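Local structure of type II restriction enzyme AgeI (Thalassobius gelatinovorus, 5DWB) at residues I74-K79 and Q86-T91; E102-V107 and S260-Q265; I113-L118 and V141-E146. The protein recognises the double-stranded DNA sequence 5'-ACCGGT-3' and cleaves it after the first adenine, giving fragments with 5'-terminal phosphates. All coordinates share one frame; numbering follows the deposited sequence.

Contact 1. Residues I74-K79 and Q86-T91; sequences IYIREK and QSWVRT. With nucleotides of chain C; nucleotides of chain D.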
loop_
_atom_site.group_PDB
_atom_site.type_symbol
_atom_site.label_atom_id
_atom_site.label_comp_id
_atom_site.label_asym_id
_atom_site.label_seq_id
_atom_site.Cartn_x
_atom_site.Cartn_y
_atom_site.Cartn_z
ATOM N N ILE A 74 -11.629 18.572 -6.524
ATOM C CA ILE A 74 -13.035 18.904 -6.343
ATOM C C ILE A 74 -13.685 17.957 -5.335
ATOM O O ILE A 74 -14.440 18.395 -4.479
ATOM C CB ILE A 74 -13.810 18.879 -7.673
ATOM C CG1 ILE A 74 -13.419 20.087 -8.525
ATOM C CG2 ILE A 74 -15.310 18.908 -7.429
ATOM C CD1 ILE A 74 -14.090 20.122 -9.886
ATOM N N TYR A 75 -13.357 16.671 -5.406
ATOM C CA TYR A 75 -13.989 15.681 -4.535
ATOM C C TYR A 75 -13.662 15.884 -3.058
ATOM O O TYR A 75 -14.537 15.764 -2.196
ATOM C CB TYR A 75 -13.573 14.274 -4.965
ATOM C CG TYR A 75 -14.211 13.155 -4.174
ATOM C CD1 TYR A 75 -13.622 12.671 -3.011
ATOM C CD2 TYR A 75 -15.403 12.582 -4.594
ATOM C CE1 TYR A 75 -14.203 11.648 -2.292
ATOM C CE2 TYR A 75 -15.987 11.556 -3.882
ATOM C CZ TYR A 75 -15.385 11.090 -2.734
ATOM O OH TYR A 75 -15.975 10.064 -2.030
ATOM N N ILE A 76 -12.399 16.182 -2.780
ATOM C CA ILE A 76 -11.919 16.443 -1.425
ATOM C C ILE A 76 -12.610 17.664 -0.829
ATOM O O ILE A 76 -13.018 17.673 0.334
ATOM C CB ILE A 76 -10.389 16.669 -1.423
ATOM C CG1 ILE A 76 -9.679 15.440 -1.985
ATOM C CG2 ILE A 76 -9.884 17.022 -0.027
ATOM C CD1 ILE A 76 -9.972 14.179 -1.221
ATOM N N ARG A 77 -12.737 18.694 -1.654
ATOM C CA ARG A 77 -13.383 19.933 -1.258
ATOM C C ARG A 77 -14.858 19.721 -0.910
ATOM O O ARG A 77 -15.362 20.294 0.056
ATOM C CB ARG A 77 -13.252 20.969 -2.378
ATOM C CG ARG A 77 -13.577 22.385 -1.955
ATOM C CD ARG A 77 -13.352 23.356 -3.098
ATOM N NE ARG A 77 -14.373 23.233 -4.136
ATOM C CZ ARG A 77 -14.111 23.044 -5.427
ATOM N NH1 ARG A 77 -12.852 22.950 -5.842
ATOM N NH2 ARG A 77 -15.105 22.950 -6.305
ATOM N N GLU A 78 -15.536 18.886 -1.692
ATOM C CA GLU A 78 -16.987 18.785 -1.617
ATOM C C GLU A 78 -17.533 17.676 -0.714
ATOM O O GLU A 78 -18.668 17.765 -0.247
ATOM C CB GLU A 78 -17.557 18.590 -3.026
ATOM C CG GLU A 78 -17.163 19.670 -4.015
ATOM C CD GLU A 78 -17.770 21.026 -3.701
ATOM O OE1 GLU A 78 -18.722 21.102 -2.896
ATOM O OE2 GLU A 78 -17.276 22.023 -4.259
ATOM N N LYS A 79 -16.747 16.630 -0.476
ATOM C CA LYS A 79 -17.256 15.464 0.250
ATOM C C LYS A 79 -17.650 15.771 1.699
ATOM O O LYS A 79 -16.902 16.414 2.449
ATOM C CB LYS A 79 -16.234 14.335 0.223
ATOM C CG LYS A 79 -16.806 13.000 0.657
ATOM C CD LYS A 79 -17.681 12.404 -0.434
ATOM C CE LYS A 79 -18.309 11.093 0.020
ATOM N NZ LYS A 79 -19.155 10.463 -1.039
ATOM N N GLN A 86 -9.707 9.845 2.831
ATOM C CA GLN A 86 -9.841 8.397 2.932
ATOM C C GLN A 86 -11.034 7.870 2.126
ATOM O O GLN A 86 -11.032 6.717 1.680
ATOM C CB GLN A 86 -9.967 7.987 4.403
ATOM C CG GLN A 86 -8.712 8.253 5.254
ATOM C CD GLN A 86 -7.550 7.355 4.895
ATOM O OE1 GLN A 86 -6.957 7.487 3.827
ATOM N NE2 GLN A 86 -7.219 6.430 5.788
ATOM N N SER A 87 -12.059 8.704 1.952
ATOM C CA SER A 87 -13.174 8.343 1.085
ATOM C C SER A 87 -12.710 8.330 -0.364
ATOM O O SER A 87 -13.112 7.472 -1.147
ATOM C CB SER A 87 -14.353 9.302 1.249
ATOM O OG SER A 87 -15.390 8.980 0.335
ATOM N N TRP A 88 -11.877 9.303 -0.720
ATOM C CA TRP A 88 -11.291 9.338 -2.051
ATOM C C TRP A 88 -10.534 8.038 -2.350
ATOM O O TRP A 88 -10.692 7.459 -3.423
ATOM C CB TRP A 88 -10.363 10.546 -2.191
ATOM C CG TRP A 88 -9.520 10.538 -3.434
ATOM C CD1 TRP A 88 -8.181 10.281 -3.509
ATOM C CD2 TRP A 88 -9.956 10.796 -4.780
ATOM N NE1 TRP A 88 -7.755 10.371 -4.813
ATOM C CE2 TRP A 88 -8.821 10.681 -5.609
ATOM C CE3 TRP A 88 -11.188 11.112 -5.357
ATOM C CZ2 TRP A 88 -8.889 10.873 -6.989
ATOM C CZ3 TRP A 88 -11.252 11.300 -6.732
ATOM C CH2 TRP A 88 -10.111 11.180 -7.529
ATOM N N VAL A 89 -9.742 7.569 -1.388
ATOM C CA VAL A 89 -8.973 6.345 -1.575
ATOM C C VAL A 89 -9.895 5.161 -1.857
ATOM O O VAL A 89 -9.695 4.422 -2.821
ATOM C CB VAL A 89 -8.112 6.018 -0.343
ATOM C CG1 VAL A 89 -7.497 4.631 -0.473
ATOM C CG2 VAL A 89 -7.034 7.078 -0.142
ATOM N N ARG A 90 -10.925 5.011 -1.033
ATOM C CA ARG A 90 -11.847 3.896 -1.159
ATOM C C ARG A 90 -12.651 3.929 -2.464
ATOM O O ARG A 90 -12.980 2.874 -3.027
ATOM C CB ARG A 90 -12.796 3.871 0.039
ATOM C CG ARG A 90 -13.878 2.798 -0.042
ATOM C CD ARG A 90 -13.298 1.396 -0.109
ATOM N NE ARG A 90 -14.355 0.392 -0.079
ATOM C CZ ARG A 90 -14.644 -0.424 -1.089
ATOM N NH1 ARG A 90 -13.922 -0.389 -2.204
ATOM N NH2 ARG A 90 -15.636 -1.297 -0.969
ATOM N N THR A 91 -12.965 5.128 -2.954
ATOM C CA THR A 91 -13.887 5.239 -4.079
ATOM C C THR A 91 -13.192 5.477 -5.422
ATOM O O THR A 91 -13.648 4.961 -6.447
ATOM C CB THR A 91 -14.923 6.372 -3.855
ATOM O OG1 THR A 91 -14.271 7.644 -3.847
ATOM C CG2 THR A 91 -15.673 6.168 -2.547
ATOM P P DG C 9 -8.353 5.049 11.244
ATOM O OP1 DG C 9 -7.679 6.008 12.146
ATOM O OP2 DG C 9 -8.773 3.709 11.717
ATOM O "O5'" DG C 9 -9.614 5.797 10.608
ATOM C "C5'" DG C 9 -9.446 7.111 10.082
ATOM C "C4'" DG C 9 -10.253 7.300 8.811
ATOM O "O4'" DG C 9 -9.673 6.524 7.726
ATOM C "C3'" DG C 9 -11.714 6.887 8.893
ATOM O "O3'" DG C 9 -12.468 7.788 8.113
ATOM C "C2'" DG C 9 -11.710 5.475 8.294
ATOM C "C1'" DG C 9 -10.616 5.588 7.231
ATOM N N9 DG C 9 -9.913 4.326 6.967
ATOM C C8 DG C 9 -9.444 3.436 7.900
ATOM N N7 DG C 9 -8.853 2.396 7.378
ATOM C C5 DG C 9 -8.918 2.613 6.010
ATOM C C6 DG C 9 -8.439 1.819 4.937
ATOM O O6 DG C 9 -7.838 0.731 4.988
ATOM N N1 DG C 9 -8.724 2.395 3.703
ATOM C C2 DG C 9 -9.380 3.588 3.527
ATOM N N2 DG C 9 -9.555 3.986 2.258
ATOM N N3 DG C 9 -9.831 4.345 4.526
ATOM C C4 DG C 9 -9.569 3.796 5.735
ATOM P P DC C 11 -17.044 6.462 2.298
ATOM O OP1 DC C 11 -16.983 7.409 1.167
ATOM O OP2 DC C 11 -17.722 6.852 3.551
ATOM O "O5'" DC C 11 -17.679 5.098 1.775
ATOM C "C5'" DC C 11 -17.164 4.480 0.600
ATOM C "C4'" DC C 11 -17.592 3.029 0.540
ATOM O "O4'" DC C 11 -16.756 2.234 1.422
ATOM C "C3'" DC C 11 -19.043 2.771 0.989
ATOM O "O3'" DC C 11 -19.652 1.832 0.143
ATOM C "C2'" DC C 11 -18.852 2.168 2.376
ATOM C "C1'" DC C 11 -17.597 1.357 2.116
ATOM N N1 DC C 11 -16.912 0.872 3.334
ATOM C C2 DC C 11 -16.037 -0.205 3.231
ATOM O O2 DC C 11 -15.848 -0.718 2.118
ATOM N N3 DC C 11 -15.417 -0.658 4.352
ATOM C C4 DC C 11 -15.656 -0.075 5.526
ATOM N N4 DC C 11 -15.025 -0.556 6.600
ATOM C C5 DC C 11 -16.557 1.026 5.649
ATOM C C6 DC C 11 -17.157 1.462 4.540
ATOM P P DC D 6 -6.405 -3.117 -4.732
ATOM O OP1 DC D 6 -6.581 -3.370 -6.184
ATOM O OP2 DC D 6 -5.092 -3.364 -4.103
ATOM O "O5'" DC D 6 -6.834 -1.618 -4.389
ATOM C "C5'" DC D 6 -7.850 -0.976 -5.134
ATOM C "C4'" DC D 6 -8.204 0.345 -4.489
ATOM O "O4'" DC D 6 -8.570 0.119 -3.116
ATOM C "C3'" DC D 6 -7.059 1.333 -4.426
ATOM O "O3'" DC D 6 -7.038 2.113 -5.617
ATOM C "C2'" DC D 6 -7.399 2.187 -3.192
ATOM C "C1'" DC D 6 -8.317 1.280 -2.355
ATOM N N1 DC D 6 -7.719 0.857 -1.055
ATOM C C2 DC D 6 -8.321 1.236 0.151
ATOM O O2 DC D 6 -9.346 1.926 0.127
ATOM N N3 DC D 6 -7.758 0.838 1.317
ATOM C C4 DC D 6 -6.648 0.095 1.305
ATOM N N4 DC D 6 -6.127 -0.274 2.484
ATOM C C5 DC D 6 -6.023 -0.302 0.088
ATOM C C6 DC D 6 -6.583 0.097 -1.054
#

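Contact 2. Residues E102-V107 and S260-Q265; sequences ERYNPV and SGFSGQ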
loop_
_atom_site.group_PDB
_atom_site.type_symbol
_atom_site.label_atom_id
_atom_site.label_comp_id
_atom_site.label_asym_id
_atom_site.label_seq_id
_atom_site.Cartn_x
_atom_site.Cartn_y
_atom_site.Cartn_z
ATOM N N GLU A 102 -16.465 1.251 -18.827
ATOM C CA GLU A 102 -17.408 2.107 -19.546
ATOM C C GLU A 102 -16.831 2.650 -20.852
ATOM O O GLU A 102 -17.503 2.660 -21.886
ATOM C CB GLU A 102 -17.842 3.276 -18.649
ATOM C CG GLU A 102 -18.874 4.212 -19.274
ATOM C CD GLU A 102 -20.266 3.602 -19.338
ATOM O OE1 GLU A 102 -20.543 2.625 -18.606
ATOM O OE2 GLU A 102 -21.091 4.100 -20.129
ATOM N N ARG A 103 -15.577 3.085 -20.794
ATOM C CA ARG A 103 -14.899 3.687 -21.937
ATOM C C ARG A 103 -14.559 2.689 -23.044
ATOM O O ARG A 103 -14.644 3.022 -24.225
ATOM C CB ARG A 103 -13.627 4.403 -21.463
ATOM C CG ARG A 103 -12.512 4.482 -22.497
ATOM C CD ARG A 103 -12.792 5.543 -23.545
ATOM N NE ARG A 103 -11.692 5.663 -24.502
ATOM C CZ ARG A 103 -11.555 4.910 -25.589
ATOM N NH1 ARG A 103 -12.445 3.965 -25.866
ATOM N NH2 ARG A 103 -10.521 5.100 -26.401
ATOM N N TYR A 104 -14.160 1.478 -22.667
ATOM C CA TYR A 104 -13.605 0.542 -23.636
ATOM C C TYR A 104 -14.551 -0.556 -24.166
ATOM O O TYR A 104 -14.434 -0.964 -25.320
ATOM C CB TYR A 104 -12.358 -0.109 -23.033
ATOM C CG TYR A 104 -11.139 0.772 -23.104
ATOM C CD1 TYR A 104 -10.669 1.234 -24.323
ATOM C CD2 TYR A 104 -10.455 1.143 -21.955
ATOM C CE1 TYR A 104 -9.549 2.042 -24.402
ATOM C CE2 TYR A 104 -9.329 1.950 -22.022
ATOM C CZ TYR A 104 -8.882 2.396 -23.249
ATOM O OH TYR A 104 -7.767 3.196 -23.332
ATOM N N ASN A 105 -15.472 -1.041 -23.338
ATOM C CA ASN A 105 -16.366 -2.123 -23.761
ATOM C C ASN A 105 -17.143 -1.856 -25.068
ATOM O O ASN A 105 -17.245 -2.760 -25.900
ATOM C CB ASN A 105 -17.355 -2.478 -22.646
ATOM C CG ASN A 105 -16.825 -3.568 -21.723
ATOM O OD1 ASN A 105 -15.745 -4.113 -21.946
ATOM N ND2 ASN A 105 -17.600 -3.910 -20.697
ATOM N N PRO A 106 -17.697 -0.635 -25.261
ATOM C CA PRO A 106 -18.360 -0.382 -26.550
ATOM C C PRO A 106 -17.458 -0.612 -27.764
ATOM O O PRO A 106 -17.923 -1.093 -28.801
ATOM C CB PRO A 106 -18.759 1.095 -26.451
ATOM C CG PRO A 106 -18.962 1.320 -25.016
ATOM C CD PRO A 106 -17.876 0.506 -24.344
ATOM N N VAL A 107 -16.178 -0.288 -27.628
ATOM C CA VAL A 107 -15.229 -0.459 -28.720
ATOM C C VAL A 107 -14.728 -1.900 -28.791
ATOM O O VAL A 107 -14.569 -2.470 -29.875
ATOM C CB VAL A 107 -14.012 0.485 -28.563
ATOM C CG1 VAL A 107 -13.241 0.589 -29.870
ATOM C CG2 VAL A 107 -14.451 1.864 -28.073
ATOM N N SER A 260 -1.299 7.104 -23.703
ATOM C CA SER A 260 -2.335 7.643 -24.586
ATOM C C SER A 260 -3.401 8.456 -23.848
ATOM O O SER A 260 -3.491 8.426 -22.619
ATOM C CB SER A 260 -3.023 6.519 -25.370
ATOM O OG SER A 260 -3.944 5.808 -24.563
ATOM N N GLY A 261 -4.223 9.157 -24.623
ATOM C CA GLY A 261 -5.401 9.810 -24.090
ATOM C C GLY A 261 -6.422 8.749 -23.730
ATOM O O GLY A 261 -6.346 7.618 -24.217
ATOM N N PHE A 262 -7.347 9.090 -22.839
ATOM C CA PHE A 262 -8.372 8.149 -22.397
ATOM C C PHE A 262 -9.522 8.020 -23.392
ATOM O O PHE A 262 -9.945 6.926 -23.731
ATOM C CB PHE A 262 -8.918 8.565 -21.035
ATOM C CG PHE A 262 -9.682 7.484 -20.335
ATOM C CD1 PHE A 262 -9.030 6.364 -19.855
ATOM C CD2 PHE A 262 -11.046 7.594 -20.135
ATOM C CE1 PHE A 262 -9.728 5.374 -19.201
ATOM C CE2 PHE A 262 -11.746 6.609 -19.478
ATOM C CZ PHE A 262 -11.088 5.497 -19.012
ATOM N N SER A 263 -10.025 9.155 -23.849
ATOM C CA SER A 263 -11.216 9.189 -24.684
ATOM C C SER A 263 -10.937 8.790 -26.133
ATOM O O SER A 263 -9.795 8.834 -26.600
ATOM C CB SER A 263 -11.842 10.590 -24.627
ATOM O OG SER A 263 -11.154 11.500 -25.472
ATOM N N GLY A 264 -11.978 8.337 -26.823
ATOM C CA GLY A 264 -11.856 8.016 -28.232
ATOM C C GLY A 264 -12.506 6.703 -28.603
ATOM O O GLY A 264 -13.334 6.169 -27.868
ATOM N N GLN A 265 -12.112 6.174 -29.753
ATOM C CA GLN A 265 -12.585 4.870 -30.172
ATOM C C GLN A 265 -11.443 3.869 -30.091
ATOM O O GLN A 265 -11.183 3.302 -29.028
ATOM C CB GLN A 265 -13.160 4.931 -31.590
ATOM C CG GLN A 265 -14.364 5.855 -31.753
ATOM C CD GLN A 265 -15.589 5.368 -30.985
ATOM O OE1 GLN A 265 -15.818 4.163 -30.862
ATOM N NE2 GLN A 265 -16.388 6.303 -30.481
#

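Contact 3. Residues I113-L118 and V141-E146; sequences IRLTAL and VDVMIE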
loop_
_atom_site.group_PDB
_atom_site.type_symbol
_atom_site.label_atom_id
_atom_site.label_comp_id
_atom_site.label_asym_id
_atom_site.label_seq_id
_atom_site.Cartn_x
_atom_site.Cartn_y
_atom_site.Cartn_z
ATOM N N ILE A 113 -14.191 -8.794 -27.560
ATOM C CA ILE A 113 -13.543 -8.628 -26.265
ATOM C C ILE A 113 -14.445 -7.881 -25.278
ATOM O O ILE A 113 -15.130 -6.930 -25.647
ATOM C CB ILE A 113 -12.204 -7.877 -26.422
ATOM C CG1 ILE A 113 -11.264 -8.667 -27.338
ATOM C CG2 ILE A 113 -11.542 -7.644 -25.076
ATOM C CD1 ILE A 113 -10.120 -7.837 -27.903
ATOM N N ARG A 114 -14.461 -8.328 -24.027
ATOM C CA ARG A 114 -15.309 -7.719 -23.016
ATOM C C ARG A 114 -14.582 -7.556 -21.688
ATOM O O ARG A 114 -13.963 -8.499 -21.198
ATOM C CB ARG A 114 -16.571 -8.551 -22.814
ATOM C CG ARG A 114 -17.613 -7.891 -21.936
ATOM C CD ARG A 114 -18.847 -8.763 -21.848
ATOM N NE ARG A 114 -18.579 -10.043 -21.198
ATOM C CZ ARG A 114 -19.371 -11.105 -21.310
ATOM N NH1 ARG A 114 -20.458 -11.035 -22.071
ATOM N NH2 ARG A 114 -19.069 -12.239 -20.684
ATOM N N LEU A 115 -14.657 -6.358 -21.115
ATOM C CA LEU A 115 -14.098 -6.099 -19.789
ATOM C C LEU A 115 -15.182 -6.158 -18.717
ATOM O O LEU A 115 -16.315 -5.711 -18.934
ATOM C CB LEU A 115 -13.421 -4.734 -19.744
ATOM C CG LEU A 115 -12.288 -4.478 -20.731
ATOM C CD1 LEU A 115 -11.823 -3.044 -20.606
ATOM C CD2 LEU A 115 -11.135 -5.440 -20.480
ATOM N N THR A 116 -14.837 -6.705 -17.556
ATOM C CA THR A 116 -15.762 -6.725 -16.433
ATOM C C THR A 116 -15.023 -6.389 -15.145
ATOM O O THR A 116 -14.040 -7.041 -14.801
ATOM C CB THR A 116 -16.460 -8.095 -16.275
ATOM O OG1 THR A 116 -17.071 -8.482 -17.513
ATOM C CG2 THR A 116 -17.525 -8.021 -15.198
ATOM N N ALA A 117 -15.484 -5.353 -14.450
ATOM C CA ALA A 117 -14.909 -4.981 -13.160
ATOM C C ALA A 117 -15.319 -5.990 -12.093
ATOM O O ALA A 117 -16.501 -6.332 -11.979
ATOM C CB ALA A 117 -15.334 -3.571 -12.765
ATOM N N LEU A 118 -14.344 -6.473 -11.327
ATOM C CA LEU A 118 -14.604 -7.503 -10.326
ATOM C C LEU A 118 -14.630 -6.944 -8.914
ATOM O O LEU A 118 -13.619 -6.468 -8.398
ATOM C CB LEU A 118 -13.552 -8.602 -10.411
ATOM C CG LEU A 118 -13.148 -9.069 -11.806
ATOM C CD1 LEU A 118 -11.878 -9.916 -11.723
ATOM C CD2 LEU A 118 -14.282 -9.842 -12.453
ATOM N N VAL A 141 -6.948 -9.549 -8.817
ATOM C CA VAL A 141 -7.228 -9.089 -10.175
ATOM C C VAL A 141 -8.425 -8.133 -10.156
ATOM O O VAL A 141 -9.427 -8.408 -9.497
ATOM C CB VAL A 141 -7.490 -10.280 -11.125
ATOM C CG1 VAL A 141 -8.462 -11.255 -10.487
ATOM C CG2 VAL A 141 -7.995 -9.804 -12.488
ATOM N N ASP A 142 -8.318 -7.014 -10.869
ATOM C CA ASP A 142 -9.347 -5.976 -10.812
ATOM C C ASP A 142 -10.361 -6.073 -11.937
ATOM O O ASP A 142 -11.561 -6.134 -11.686
ATOM C CB ASP A 142 -8.711 -4.589 -10.831
ATOM C CG ASP A 142 -7.583 -4.456 -9.842
ATOM O OD1 ASP A 142 -7.698 -5.015 -8.730
ATOM O OD2 ASP A 142 -6.576 -3.797 -10.175
ATOM N N VAL A 143 -9.882 -6.062 -13.175
ATOM C CA VAL A 143 -10.768 -6.135 -14.332
ATOM C C VAL A 143 -10.442 -7.347 -15.190
ATOM O O VAL A 143 -9.377 -7.407 -15.807
ATOM C CB VAL A 143 -10.662 -4.880 -15.211
ATOM C CG1 VAL A 143 -11.564 -5.024 -16.434
ATOM C CG2 VAL A 143 -11.015 -3.637 -14.414
ATOM N N MET A 144 -11.348 -8.313 -15.241
ATOM C CA MET A 144 -11.094 -9.487 -16.062
ATOM C C MET A 144 -11.374 -9.171 -17.523
ATOM O O MET A 144 -12.216 -8.329 -17.841
ATOM C CB MET A 144 -11.909 -10.696 -15.596
ATOM C CG MET A 144 -13.374 -10.692 -15.958
ATOM S SD MET A 144 -14.008 -12.386 -15.918
ATOM C CE MET A 144 -15.777 -12.083 -15.984
ATOM N N ILE A 145 -10.592 -9.790 -18.397
ATOM C CA ILE A 145 -10.762 -9.648 -19.833
ATOM C C ILE A 145 -11.277 -10.956 -20.417
ATOM O O ILE A 145 -10.713 -12.024 -20.165
ATOM C CB ILE A 145 -9.444 -9.270 -20.529
ATOM C CG1 ILE A 145 -8.751 -8.129 -19.779
ATOM C CG2 ILE A 145 -9.698 -8.902 -21.984
ATOM C CD1 ILE A 145 -7.414 -7.741 -20.354
ATOM N N GLU A 146 -12.352 -10.872 -21.192
ATOM C CA GLU A 146 -12.937 -12.060 -21.793
ATOM C C GLU A 146 -12.986 -11.943 -23.304
ATOM O O GLU A 146 -13.088 -10.844 -23.854
ATOM C CB GLU A 146 -14.345 -12.307 -21.263
ATOM C CG GLU A 146 -14.415 -12.907 -19.881
ATOM C CD GLU A 146 -15.836 -12.942 -19.373
ATOM O OE1 GLU A 146 -16.573 -11.968 -19.644
ATOM O OE2 GLU A 146 -16.219 -13.930 -18.709
HETATM O O HOH W 1 -15.188 -9.513 -19.115
#

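Contact 1. Residues I74-K79 and Q86-T91
Tyr75 reaches across to helix 84-108, where its ring lies against Trp88 and its hydroxyl meets Ser87. With CG anti to the backbone N (chi1 -178°), the ring extends far enough for OH to come 2.7 Å from OG of Ser87, close to the ring plane and probably hydrogen-bonded. Along its flank, Tyr75 CD1 packs 3.7 Å from Trp88 CE3 at the edge of the indole, the two ring planes inclined at 52°; Ile47 of helix 43-57 touches both side chains. Ile76 brings the end of its side chain round to Trp88, CD1 lying 3.8 Å from CB. The consecutive helices 63-78 and 84-108 form a helical hairpin, their short segments at 131°, whose second arm faces the DNA minor groove. There the backbone O of Gln86 accepts a hydrogen bond from N2 of DG9 of chain C at 3.2 Å, and Arg90 directs the edge of its guanidinium at O2 of DC11 of chain C, with NE 2.9 Å away. Trp88 NE1 hydrogen-bonds to a DNA phosphate. Lys79, just past the end of helix 63-78, lays CB over one face of the Tyr75 ring, toward its rim, and passes Ser87 OG with CE at 3.6 Å, while NZ continues to Ser43 OG and Val36 O. Ser87 OG also approaches OP1 of DC11 of chain C, at a separation modelled doubtfully short.

Contact 2. Residues E102-V107 and S260-Q265
Arg103 and Phe262, whose side chains run alongside one another in opposite senses, make the tight part of this contact. The aliphatic stem of the arginine rests on the phenyl ring: CG stands 4.1 Å from the ring centroid, over its face, in a CH-pi contact, and Arg103 CB approaches Phe262 CE2 to 3.5 Å. The chain then bends at chi2 (77°) and carries the guanidinium, turned steeply to the phenyl plane, in among the carbonyls of the loop. One face of the guanidinium is covered by CE1 of the adjacent Tyr104; Gly264 O sits over the opposite face, 3.1 Å from Arg103 NH1 but at an angle too poor for a hydrogen bond. Arg103 NH2 does bond to Gln265 O, at 3.3 Å and 155°, the acceptor lying in the guanidinium plane although the donor stands above the carbonyl plane; NH1 adds a weak bond to the same oxygen. Tyr104 sends its hydroxyl to Asp267 and Tyr240. Phe262 is buried further by Phe51 and by Tyr240, which meets it edge-to-face. An alanine in place of Phe262 would probably open a gap beneath the Arg103 stem and leave the guanidinium freer to turn away from Gln265 O. Toward solvent, at the exposed Gln265, the fit is looser: buried Val107 touches its O through CG1 at 3.5 Å, while Gln265 OE1 meets Val107 CG2 at 3.9 Å. Here an arginine on a helix hydrogen-bonds to a main-chain carbonyl of an irregular segment, and the contact joins helix 84-108 to the connection between strand 257-259, outermost in the central mixed sheet within the chain, and the C-terminal helix 268-277 in this PDDEXK-clan nuclease.

Contact 3. Residues I113-L118 and V141-E146
An antiparallel strand pair, including the outermost strand within the chain of the central mixed sheet of this PDDEXK-clan nuclease, brings Arg114 opposite Glu146 and Thr116 opposite Met144 as hydrogen-bonded pairs. Arg114 N reaches Glu146 O at 2.9 Å, and Thr116 N reaches Met144 O at 3.1 Å; both pairs are closed by return bonds. On the face of Leu115 and Ile145 the contacts are apolar: Leu115 CD2 lies 3.7 Å from Ile145 CG1, with Ile165 of the next strand and Leu273 of helix 268-277 continuing this packing. Beyond the regular ladder, Leu118 N meets Asp142 O nearly along the C=O axis at 2.8 Å. A classic beta bulge lies on the other side, Asp142 and Val143 sharing Ile165 of strand 159-168 as partner. The other face carries charge. Arg114, bent at chi3 (64°), lies beside Glu146 and grips OE1 in a salt bridge, NH2 being 2.7 Å away in the guanidinium plane but above the carboxylate plane. Asp155 is a second partner of this NH2, and Arg129 pairs with Glu146 OE2, so the buried carboxylate is flanked by two arginines, which would favour its ionised form. A water lies within bonding reach of Arg114 O, Glu146 OE1 and Thr116 OG1, the last at 2.7 Å.

Overall arrangement
Contacts 1 and 2 use different parts of helix 84-108: its beginning reaches the DNA, while residues 102-107 lie near its other end, and the centres of the two contacts are about 25 Å apart. Contact 3 follows on strand 113-117 and is nested within the chain segment closed by contact 2. These two touch: Asn105 OD1 lies 2.6 Å from Leu115 N, a probable hydrogen bond, and Tyr104 packs on Leu115. Contacts 1 and 3 are buried, whereas contact 2 is partly open to solvent at Gly264 and Gln265. Their chemistry differs accordingly: aromatic packing and hydroxyls behind a phosphate in contact 1, a guanidinium bonded to a loop carbonyl in contact 2, and a backbone ladder with apolar and charged faces in contact 3.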